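Local coordinates for protein putative NAD dependent dehydrogenase (Micromonospora echinospora, PDB 6NOR) that probably acts as an NAD-dependent oxidoreductase in the biosynthesis of the antibiotic gentamicin, holding its dinucleotide cofactor on a Rossmann fold, at residues A[193-203]-A[247-255]; A[140-149]-A[309-320]. All blocks are in the same frame, centred on the assembly; numbering follows the deposited sequence.

From the N terminus the chain first builds the parallel Rossmann sheet, whose edge strand 139-141 runs out into segment 140-149. There the loop of contact 2 opens, to be closed some 160 residues later by segment 309-320. Contact 1 is nested wholly inside that loop: helices 194-197 and 199-209 pass over the mixed sheet of the C-terminal domain and meet its strand 246-252. Contact 1 thus joins helix to sheet within that domain, whereas contact 2 ties the end of the Rossmann sheet to helix 313-326 beside the nicotinamide. The two contacts touch where His201 packs against Asn144 and meets the Phe145 ring edge-to-face.

Contact 1: residues A[193-203]-A[247-255]; sequences GALTDLGWHAV and GQCDVSWAC
Trp253 and Asp197 are brought together by their first torsions: the indole's CG is anti to its own carbonyl carbon (chi1 -82°), which swings the ring over the start of helix 194-197, while the Asp197 carboxylate, with CG anti to the backbone N, reaches the indole edge. There Trp253 NE1 donates to the anti lone pair of Asp197 OD2 at 3.0 Å; the bond is bent, 145° at the hydrogen, and tilted from the ring plane. One face of the indole lies on the helix start. Ala194 CB stands 3.8 Å above the centroid of the five-membered ring, a CH-pi contact almost on the normal, and Gly193 CA comes within 3.5 Å of Trp253 CH2. Small residues suit these two places because the flat ring lies so close to the backbone. A leucine in place of Trp253 would probably leave Asp197 OD2 without this N-H donor and open a gap over Gly193 and Ala194. Farther along, branched Val251 packs against residues of both helices, from Ala194 to Ala202: its CG2 sits 3.6 Å from Ala194 O, and its CB packs 3.8 Å from Leu198 CB. Ala202 is short enough to let the strand in, its CB 3.7 Å from Cys249 CB. Asp197 also forms a long, weak ion pair with Lys116, an NAD-binding residue. Helix 199-203 runs nearly antiparallel to strand 247-252, 157° between their directions, an alpha-on-beta packing that belongs to the open-sheet C-terminal domain of the GFO/IDH/MocA family.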
loop_
_atom_site.group_PDB
_atom_site.type_symbol
_atom_site.label_atom_id
_atom_site.label_comp_id
_atom_site.label_asym_id
_atom_site.label_seq_id
_atom_site.Cartn_x
_atom_site.Cartn_y
_atom_site.Cartn_z
ATOM N N GLY A 193 15.014 28.953 -1.159
ATOM C CA GLY A 193 15.203 27.583 -1.584
ATOM C C GLY A 193 13.927 26.775 -1.570
ATOM O O GLY A 193 12.891 27.247 -2.014
ATOM N N ALA A 194 14.011 25.572 -1.008
ATOM C CA ALA A 194 12.899 24.622 -0.968
ATOM C C ALA A 194 11.628 25.225 -0.421
ATOM O O ALA A 194 10.538 24.871 -0.841
ATOM C CB ALA A 194 13.278 23.392 -0.133
ATOM N N LEU A 195 11.760 26.125 0.537
ATOM C CA LEU A 195 10.589 26.747 1.140
ATOM C C LEU A 195 9.870 27.642 0.145
ATOM O O LEU A 195 8.660 27.789 0.189
ATOM C CB LEU A 195 10.988 27.550 2.371
ATOM C CG LEU A 195 9.945 27.700 3.461
ATOM C CD1 LEU A 195 9.339 26.347 3.758
ATOM C CD2 LEU A 195 10.601 28.287 4.698
ATOM N N THR A 196 10.613 28.230 -0.775
ATOM C CA THR A 196 9.985 29.019 -1.813
ATOM C C THR A 196 9.522 28.135 -2.959
ATOM O O THR A 196 8.436 28.293 -3.485
ATOM C CB THR A 196 10.956 30.084 -2.358
ATOM O OG1 THR A 196 11.378 30.908 -1.279
ATOM C CG2 THR A 196 10.290 30.947 -3.439
ATOM N N ASP A 197 10.384 27.217 -3.360
ATOM C CA ASP A 197 10.177 26.410 -4.560
ATOM C C ASP A 197 9.055 25.389 -4.339
ATOM O O ASP A 197 8.177 25.255 -5.164
ATOM C CB ASP A 197 11.491 25.724 -4.934
ATOM C CG ASP A 197 11.384 24.852 -6.169
ATOM O OD1 ASP A 197 10.702 25.243 -7.133
ATOM O OD2 ASP A 197 11.989 23.758 -6.175
ATOM N N LEU A 198 9.099 24.679 -3.213
ATOM C CA LEU A 198 8.139 23.624 -2.907
ATOM C C LEU A 198 7.117 24.119 -1.900
ATOM O O LEU A 198 5.957 23.725 -1.923
ATOM C CB LEU A 198 8.840 22.376 -2.357
ATOM C CG LEU A 198 9.954 21.803 -3.229
ATOM C CD1 LEU A 198 10.589 20.616 -2.558
ATOM C CD2 LEU A 198 9.452 21.409 -4.597
ATOM N N GLY A 199 7.568 24.997 -1.017
ATOM C CA GLY A 199 6.729 25.501 0.042
ATOM C C GLY A 199 5.602 26.324 -0.522
ATOM O O GLY A 199 4.556 26.405 0.088
ATOM N N TRP A 200 5.814 26.943 -1.677
ATOM C CA TRP A 200 4.721 27.615 -2.350
ATOM C C TRP A 200 3.519 26.684 -2.492
ATOM O O TRP A 200 2.407 27.030 -2.110
ATOM C CB TRP A 200 5.121 28.124 -3.742
ATOM C CG TRP A 200 3.962 28.808 -4.395
ATOM C CD1 TRP A 200 2.904 28.217 -5.036
ATOM C CD2 TRP A 200 3.707 30.205 -4.424
ATOM N NE1 TRP A 200 2.023 29.161 -5.462
ATOM C CE2 TRP A 200 2.497 30.396 -5.106
ATOM C CE3 TRP A 200 4.399 31.323 -3.955
ATOM C CZ2 TRP A 200 1.957 31.644 -5.321
ATOM C CZ3 TRP A 200 3.867 32.557 -4.172
ATOM C CH2 TRP A 200 2.658 32.716 -4.851
ATOM N N HIS A 201 3.752 25.507 -3.061
ATOM C CA HIS A 201 2.685 24.544 -3.268
ATOM C C HIS A 201 2.115 24.001 -1.998
ATOM O O HIS A 201 0.912 23.821 -1.874
ATOM C CB HIS A 201 3.184 23.380 -4.083
ATOM C CG HIS A 201 3.538 23.742 -5.475
ATOM N ND1 HIS A 201 2.614 24.244 -6.359
ATOM C CD2 HIS A 201 4.705 23.664 -6.151
ATOM C CE1 HIS A 201 3.191 24.453 -7.523
ATOM N NE2 HIS A 201 4.461 24.111 -7.421
ATOM N N ALA A 202 2.989 23.706 -1.059
ATOM C CA ALA A 202 2.542 23.093 0.161
ATOM C C ALA A 202 1.603 24.066 0.880
ATOM O O ALA A 202 0.542 23.677 1.354
ATOM C CB ALA A 202 3.724 22.701 1.037
ATOM N N VAL A 203 1.976 25.342 0.914
ATOM C CA VAL A 203 1.157 26.328 1.617
ATOM C C VAL A 203 -0.165 26.552 0.890
ATOM O O VAL A 203 -1.201 26.632 1.518
ATOM C CB VAL A 203 1.896 27.653 1.794
ATOM C CG1 VAL A 203 0.953 28.700 2.323
ATOM C CG2 VAL A 203 3.060 27.469 2.766
ATOM N N GLY A 247 -1.587 23.507 10.635
ATOM C CA GLY A 247 -1.064 23.050 9.375
ATOM C C GLY A 247 0.416 22.764 9.481
ATOM O O GLY A 247 1.139 23.399 10.244
ATOM N N GLN A 248 0.862 21.771 8.726
ATOM C CA GLN A 248 2.280 21.494 8.592
ATOM C C GLN A 248 2.657 21.451 7.112
ATOM O O GLN A 248 1.967 20.838 6.308
ATOM C CB GLN A 248 2.651 20.168 9.241
ATOM C CG GLN A 248 2.134 19.950 10.627
ATOM C CD GLN A 248 2.283 18.504 11.065
ATOM O OE1 GLN A 248 3.284 17.856 10.771
ATOM N NE2 GLN A 248 1.277 17.989 11.752
ATOM N N CYS A 249 3.756 22.099 6.762
ATOM C CA CYS A 249 4.332 21.947 5.435
ATOM C C CYS A 249 5.747 21.443 5.593
ATOM O O CYS A 249 6.586 22.098 6.199
ATOM C CB CYS A 249 4.309 23.262 4.675
ATOM S SG CYS A 249 2.647 23.906 4.558
ATOM N N ASP A 250 5.984 20.248 5.077
ATOM C CA ASP A 250 7.276 19.588 5.151
ATOM C C ASP A 250 7.832 19.562 3.730
ATOM O O ASP A 250 7.270 18.910 2.871
ATOM C CB ASP A 250 7.094 18.180 5.733
ATOM C CG ASP A 250 8.397 17.415 5.925
ATOM O OD1 ASP A 250 9.395 17.678 5.219
ATOM O OD2 ASP A 250 8.400 16.495 6.773
ATOM N N VAL A 251 8.900 20.302 3.464
ATOM C CA VAL A 251 9.472 20.310 2.123
ATOM C C VAL A 251 10.965 20.041 2.144
ATOM O O VAL A 251 11.648 20.358 3.095
ATOM C CB VAL A 251 9.209 21.641 1.396
ATOM C CG1 VAL A 251 7.693 21.921 1.300
ATOM C CG2 VAL A 251 9.969 22.795 2.059
ATOM N N SER A 252 11.475 19.440 1.085
ATOM C CA SER A 252 12.868 19.059 1.046
ATOM C C SER A 252 13.357 18.899 -0.371
ATOM O O SER A 252 12.638 18.388 -1.219
ATOM C CB SER A 252 13.089 17.751 1.808
ATOM O OG SER A 252 14.435 17.343 1.708
ATOM N N TRP A 253 14.591 19.339 -0.596
ATOM C CA TRP A 253 15.328 19.135 -1.837
ATOM C C TRP A 253 16.331 17.997 -1.718
ATOM O O TRP A 253 17.046 17.706 -2.653
ATOM C CB TRP A 253 16.092 20.388 -2.223
ATOM C CG TRP A 253 15.339 21.460 -2.940
ATOM C CD1 TRP A 253 14.070 21.403 -3.457
ATOM C CD2 TRP A 253 15.822 22.763 -3.212
ATOM N NE1 TRP A 253 13.748 22.591 -4.049
ATOM C CE2 TRP A 253 14.808 23.449 -3.910
ATOM C CE3 TRP A 253 17.027 23.418 -2.951
ATOM C CZ2 TRP A 253 14.966 24.762 -4.348
ATOM C CZ3 TRP A 253 17.177 24.726 -3.378
ATOM C CH2 TRP A 253 16.157 25.380 -4.071
ATOM N N ALA A 254 16.406 17.363 -0.556
ATOM C CA ALA A 254 17.472 16.397 -0.339
ATOM C C ALA A 254 16.924 15.000 -0.143
ATOM O O ALA A 254 17.554 14.162 0.504
ATOM C CB ALA A 254 18.315 16.807 0.846
ATOM N N CYS A 255 15.753 14.747 -0.716
ATOM C CA CYS A 255 15.111 13.450 -0.576
ATOM C C CYS A 255 15.285 12.567 -1.821
ATOM O O CYS A 255 14.847 12.921 -2.910
ATOM C CB CYS A 255 13.630 13.652 -0.279
ATOM S SG CYS A 255 12.726 12.132 0.096
#

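Contact 2: residues A[140-149]-A[309-320]. With NAD (nicotinamide-adenine-dinucleotide), chain G.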
loop_
_atom_site.group_PDB
_atom_site.type_symbol
_atom_site.label_atom_id
_atom_site.label_comp_id
_atom_site.label_asym_id
_atom_site.label_seq_id
_atom_site.Cartn_x
_atom_site.Cartn_y
_atom_site.Cartn_z
ATOM N N ALA A 140 -2.893 35.592 -13.440
ATOM C CA ALA A 140 -3.103 34.253 -12.948
ATOM C C ALA A 140 -1.768 33.727 -12.518
ATOM O O ALA A 140 -0.752 34.171 -13.034
ATOM C CB ALA A 140 -3.727 33.372 -14.031
ATOM N N HIS A 141 -1.749 32.797 -11.568
ATOM C CA HIS A 141 -0.472 32.280 -11.076
ATOM C C HIS A 141 -0.420 30.762 -11.146
ATOM O O HIS A 141 -1.441 30.090 -11.056
ATOM C CB HIS A 141 -0.198 32.750 -9.648
ATOM C CG HIS A 141 -1.140 32.177 -8.635
ATOM N ND1 HIS A 141 -2.382 32.717 -8.386
ATOM C CD2 HIS A 141 -1.024 31.109 -7.811
ATOM C CE1 HIS A 141 -2.994 32.004 -7.458
ATOM N NE2 HIS A 141 -2.193 31.019 -7.094
ATOM N N GLY A 142 0.791 30.232 -11.293
ATOM C CA GLY A 142 0.977 28.819 -11.558
ATOM C C GLY A 142 0.955 27.845 -10.393
ATOM O O GLY A 142 1.818 26.981 -10.326
ATOM N N GLY A 143 -0.026 27.950 -9.497
ATOM C CA GLY A 143 -0.252 26.893 -8.521
ATOM C C GLY A 143 -1.047 25.721 -9.065
ATOM O O GLY A 143 -2.232 25.605 -8.814
ATOM N N ASN A 144 -0.390 24.843 -9.809
ATOM C CA ASN A 144 -1.091 23.780 -10.528
ATOM C C ASN A 144 -1.715 22.676 -9.682
ATOM O O ASN A 144 -2.709 22.096 -10.096
ATOM C CB ASN A 144 -0.140 23.133 -11.547
ATOM C CG ASN A 144 1.200 22.773 -10.941
ATOM O OD1 ASN A 144 1.990 23.645 -10.641
ATOM N ND2 ASN A 144 1.446 21.492 -10.740
ATOM N N PHE A 145 -1.167 22.371 -8.511
ATOM C CA PHE A 145 -1.625 21.169 -7.829
ATOM C C PHE A 145 -3.019 21.307 -7.243
ATOM O O PHE A 145 -3.678 20.303 -6.987
ATOM C CB PHE A 145 -0.625 20.732 -6.745
ATOM C CG PHE A 145 0.701 20.300 -7.307
ATOM C CD1 PHE A 145 0.810 19.125 -8.013
ATOM C CD2 PHE A 145 1.824 21.094 -7.166
ATOM C CE1 PHE A 145 2.026 18.730 -8.554
ATOM C CE2 PHE A 145 3.035 20.718 -7.707
ATOM C CZ PHE A 145 3.140 19.534 -8.396
ATOM N N VAL A 146 -3.509 22.527 -7.065
ATOM C CA VAL A 146 -4.880 22.659 -6.584
ATOM C C VAL A 146 -5.855 22.366 -7.717
ATOM O O VAL A 146 -7.044 22.359 -7.498
ATOM C CB VAL A 146 -5.172 24.057 -5.983
ATOM C CG1 VAL A 146 -4.362 24.275 -4.735
ATOM C CG2 VAL A 146 -4.881 25.168 -7.002
ATOM N N TYR A 147 -5.348 22.105 -8.923
ATOM C CA TYR A 147 -6.214 21.712 -10.040
ATOM C C TYR A 147 -6.049 20.242 -10.391
ATOM O O TYR A 147 -6.697 19.741 -11.302
ATOM C CB TYR A 147 -5.931 22.534 -11.318
ATOM C CG TYR A 147 -6.074 24.027 -11.205
ATOM C CD1 TYR A 147 -5.001 24.805 -10.810
ATOM C CD2 TYR A 147 -7.255 24.675 -11.559
ATOM C CE1 TYR A 147 -5.093 26.187 -10.721
ATOM C CE2 TYR A 147 -7.362 26.078 -11.475
ATOM C CZ TYR A 147 -6.264 26.817 -11.046
ATOM O OH TYR A 147 -6.310 28.182 -10.950
ATOM N N ALA A 148 -5.149 19.565 -9.700
ATOM C CA ALA A 148 -4.923 18.152 -9.934
ATOM C C ALA A 148 -6.181 17.361 -9.588
ATOM O O ALA A 148 -6.703 17.467 -8.490
ATOM C CB ALA A 148 -3.721 17.646 -9.114
ATOM N N PRO A 149 -6.661 16.563 -10.538
ATOM C CA PRO A 149 -7.911 15.800 -10.463
ATOM C C PRO A 149 -8.049 15.014 -9.153
ATOM O O PRO A 149 -9.102 15.017 -8.512
ATOM C CB PRO A 149 -7.799 14.847 -11.650
ATOM C CG PRO A 149 -6.870 15.520 -12.588
ATOM C CD PRO A 149 -5.895 16.263 -11.758
ATOM N N ARG A 309 -1.129 16.026 -17.000
ATOM C CA ARG A 309 -2.522 16.138 -16.612
ATOM C C ARG A 309 -2.745 15.858 -15.125
ATOM O O ARG A 309 -3.498 16.547 -14.452
ATOM C CB ARG A 309 -3.373 15.190 -17.441
ATOM C CG ARG A 309 -4.855 15.405 -17.278
ATOM C CD ARG A 309 -5.649 14.399 -18.115
ATOM N NE ARG A 309 -7.040 14.817 -18.160
ATOM C CZ ARG A 309 -7.917 14.611 -17.185
ATOM N NH1 ARG A 309 -7.562 13.957 -16.091
ATOM N NH2 ARG A 309 -9.157 15.053 -17.308
ATOM N N ASN A 310 -2.082 14.841 -14.604
ATOM C CA ASN A 310 -2.301 14.474 -13.225
ATOM C C ASN A 310 -1.703 15.466 -12.234
ATOM O O ASN A 310 -2.142 15.521 -11.101
ATOM C CB ASN A 310 -1.774 13.073 -12.972
ATOM C CG ASN A 310 -2.773 12.016 -13.358
ATOM O OD1 ASN A 310 -3.960 12.254 -13.295
ATOM N ND2 ASN A 310 -2.304 10.842 -13.745
ATOM N N SER A 311 -0.740 16.279 -12.666
ATOM C CA SER A 311 -0.212 17.341 -11.804
ATOM C C SER A 311 -1.071 18.593 -11.833
ATOM O O SER A 311 -0.809 19.530 -11.092
ATOM C CB SER A 311 1.215 17.735 -12.201
ATOM O OG SER A 311 2.146 16.690 -11.986
ATOM N N GLY A 312 -2.070 18.619 -12.709
ATOM C CA GLY A 312 -2.988 19.737 -12.789
ATOM C C GLY A 312 -2.717 20.810 -13.843
ATOM O O GLY A 312 -3.474 21.773 -13.928
ATOM N N TYR A 313 -1.659 20.665 -14.639
ATOM C CA TYR A 313 -1.284 21.722 -15.581
ATOM C C TYR A 313 -2.353 21.955 -16.639
ATOM O O TYR A 313 -2.616 23.093 -17.024
ATOM C CB TYR A 313 0.028 21.407 -16.276
ATOM C CG TYR A 313 1.193 21.321 -15.352
ATOM C CD1 TYR A 313 1.681 22.446 -14.719
ATOM C CD2 TYR A 313 1.819 20.108 -15.114
ATOM C CE1 TYR A 313 2.744 22.358 -13.868
ATOM C CE2 TYR A 313 2.878 20.013 -14.276
ATOM C CZ TYR A 313 3.339 21.134 -13.649
ATOM O OH TYR A 313 4.406 21.016 -12.814
ATOM N N VAL A 314 -2.959 20.865 -17.097
ATOM C CA VAL A 314 -3.963 20.916 -18.143
ATOM C C VAL A 314 -5.210 21.669 -17.652
ATOM O O VAL A 314 -5.702 22.559 -18.319
ATOM C CB VAL A 314 -4.318 19.482 -18.627
ATOM C CG1 VAL A 314 -5.501 19.484 -19.561
ATOM C CG2 VAL A 314 -3.140 18.876 -19.325
ATOM N N HIS A 315 -5.686 21.345 -16.464
ATOM C CA HIS A 315 -6.874 21.990 -15.912
ATOM C C HIS A 315 -6.644 23.462 -15.574
ATOM O O HIS A 315 -7.503 24.295 -15.809
ATOM C CB HIS A 315 -7.362 21.233 -14.676
ATOM C CG HIS A 315 -7.949 19.900 -15.003
ATOM N ND1 HIS A 315 -7.174 18.779 -15.217
ATOM C CD2 HIS A 315 -9.233 19.520 -15.210
ATOM C CE1 HIS A 315 -7.958 17.763 -15.534
ATOM N NE2 HIS A 315 -9.210 18.185 -15.533
ATOM N N GLN A 316 -5.475 23.762 -15.032
ATOM C CA GLN A 316 -5.089 25.134 -14.748
ATOM C C GLN A 316 -5.124 25.999 -16.009
ATOM O O GLN A 316 -5.779 27.027 -16.049
ATOM C CB GLN A 316 -3.698 25.165 -14.140
ATOM C CG GLN A 316 -3.127 26.539 -13.958
ATOM C CD GLN A 316 -1.702 26.464 -13.478
ATOM O OE1 GLN A 316 -1.432 26.569 -12.287
ATOM N NE2 GLN A 316 -0.780 26.267 -14.405
ATOM N N ASP A 317 -4.421 25.555 -17.040
ATOM C CA ASP A 317 -4.304 26.324 -18.259
ATOM C C ASP A 317 -5.616 26.394 -19.021
ATOM O O ASP A 317 -5.862 27.364 -19.699
ATOM C CB ASP A 317 -3.197 25.760 -19.127
ATOM C CG ASP A 317 -1.828 26.038 -18.539
ATOM O OD1 ASP A 317 -1.779 26.363 -17.335
ATOM O OD2 ASP A 317 -0.818 25.939 -19.266
ATOM N N ARG A 318 -6.479 25.404 -18.869
ATOM C CA ARG A 318 -7.769 25.498 -19.508
ATOM C C ARG A 318 -8.595 26.571 -18.823
ATOM O O ARG A 318 -9.259 27.362 -19.465
ATOM C CB ARG A 318 -8.518 24.173 -19.487
ATOM C CG ARG A 318 -9.833 24.256 -20.258
ATOM C CD ARG A 318 -10.691 23.026 -20.075
ATOM N NE ARG A 318 -9.976 21.788 -20.386
ATOM C CZ ARG A 318 -9.793 20.796 -19.517
ATOM N NH1 ARG A 318 -10.268 20.899 -18.281
ATOM N NH2 ARG A 318 -9.140 19.701 -19.881
ATOM N N GLN A 319 -8.535 26.611 -17.509
ATOM C CA GLN A 319 -9.298 27.599 -16.781
ATOM C C GLN A 319 -8.747 29.012 -16.943
ATOM O O GLN A 319 -9.499 29.973 -16.888
ATOM C CB GLN A 319 -9.353 27.223 -15.315
ATOM C CG GLN A 319 -10.236 26.037 -15.111
ATOM C CD GLN A 319 -10.578 25.823 -13.673
ATOM O OE1 GLN A 319 -10.745 26.780 -12.910
ATOM N NE2 GLN A 319 -10.689 24.558 -13.282
ATOM N N VAL A 320 -7.443 29.142 -17.138
ATOM C CA VAL A 320 -6.872 30.451 -17.404
ATOM C C VAL A 320 -7.322 30.990 -18.772
ATOM O O VAL A 320 -7.749 32.128 -18.895
ATOM C CB VAL A 320 -5.351 30.403 -17.342
ATOM C CG1 VAL A 320 -4.775 31.660 -17.908
ATOM C CG2 VAL A 320 -4.897 30.204 -15.894
HETATM P PA NAD G . 14.577 26.714 -16.378
HETATM O O1A NAD G . 15.985 27.097 -15.863
HETATM O O2A NAD G . 14.489 25.326 -16.891
HETATM O O5B NAD G . 14.169 27.695 -17.532
HETATM C C5B NAD G . 14.307 29.089 -17.322
HETATM C C4B NAD G . 14.292 29.729 -18.735
HETATM O O4B NAD G . 14.126 31.019 -18.663
HETATM C C3B NAD G . 15.643 29.521 -19.382
HETATM O O3B NAD G . 15.438 29.062 -20.650
HETATM C C2B NAD G . 16.281 30.937 -19.399
HETATM O O2B NAD G . 17.168 31.038 -20.571
HETATM C C1B NAD G . 15.263 31.681 -19.558
HETATM N N9A NAD G . 15.438 33.027 -19.044
HETATM C C8A NAD G . 16.156 33.471 -17.994
HETATM N N7A NAD G . 15.959 34.808 -17.895
HETATM C C5A NAD G . 15.132 35.182 -18.874
HETATM C C6A NAD G . 14.627 36.396 -19.235
HETATM N N6A NAD G . 14.858 37.610 -18.628
HETATM N N1A NAD G . 13.796 36.494 -20.262
HETATM C C2A NAD G . 13.464 35.392 -20.979
HETATM N N3A NAD G . 13.975 34.187 -20.627
HETATM C C4A NAD G . 14.799 34.080 -19.579
HETATM O O3 NAD G . 13.590 26.930 -15.200
HETATM P PN NAD G . 12.128 26.323 -15.021
HETATM O O1N NAD G . 11.342 26.221 -16.288
HETATM O O2N NAD G . 12.220 24.975 -14.327
HETATM O O5D NAD G . 11.378 27.327 -14.066
HETATM C C5D NAD G . 10.841 28.538 -14.563
HETATM C C4D NAD G . 9.687 28.992 -13.646
HETATM O O4D NAD G . 8.753 28.090 -13.536
HETATM C C3D NAD G . 10.207 29.215 -12.194
HETATM O O3D NAD G . 9.626 30.282 -11.699
HETATM C C2D NAD G . 9.809 27.920 -11.455
HETATM O O2D NAD G . 9.668 28.203 -9.998
HETATM C C1D NAD G . 8.675 27.593 -12.006
HETATM N N1N NAD G . 8.432 26.181 -11.972
HETATM C C2N NAD G . 7.143 25.737 -11.699
HETATM C C3N NAD G . 6.847 24.373 -11.652
HETATM C C7N NAD G . 5.401 23.966 -11.322
HETATM O O7N NAD G . 5.121 22.833 -11.184
HETATM N N7N NAD G . 4.415 24.977 -11.152
HETATM C C4N NAD G . 7.821 23.423 -11.863
HETATM C C5N NAD G . 9.115 23.861 -12.147
HETATM C C6N NAD G . 9.417 25.249 -12.197
HETATM O O HOH W 1 1.960 25.766 -13.225
#
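Asn144 and Tyr313 together grip the nicotinamide carboxamide of NAD. Asn144 OD1 accepts from NAD N7N at 2.8 Å, and Tyr313 OH donates to NAD O7N, so both ends of the amide are read; the modelled 2.5 Å between Tyr313 OH and NAD O7N is shorter than usual and says nothing reliable about strength. The two side chains lie alongside each other, amide and ring stacked with planes 20° apart and Asn144 ND2 over the tyrosine face. Asparagine suits the place because its other end is a donor: ND2 bonds Ser311 O at 3.0 Å, nearly straight at 166° but from above the carbonyl plane, which should fix the amide's rotation. Ser311 leads into Gly312, whose positive phi makes a Schellman motif after the helix and, with the closeness of Asn144 O, calls for glycine; Gly312 also sits at the N-cap position of helix 313-326. Behind this shell, Gln316 reaches in with CG anti to its backbone N (chi1 173°), and its NE2 donates to Asp317 OD1 and to a water that can in turn donate to Gly142 O. Tyr147 lays its ring over this helix, Gln316 CA 3.8 Å from the ring centroid. Farther out, Arg309 turns its charge to Glu306 of the third subunit.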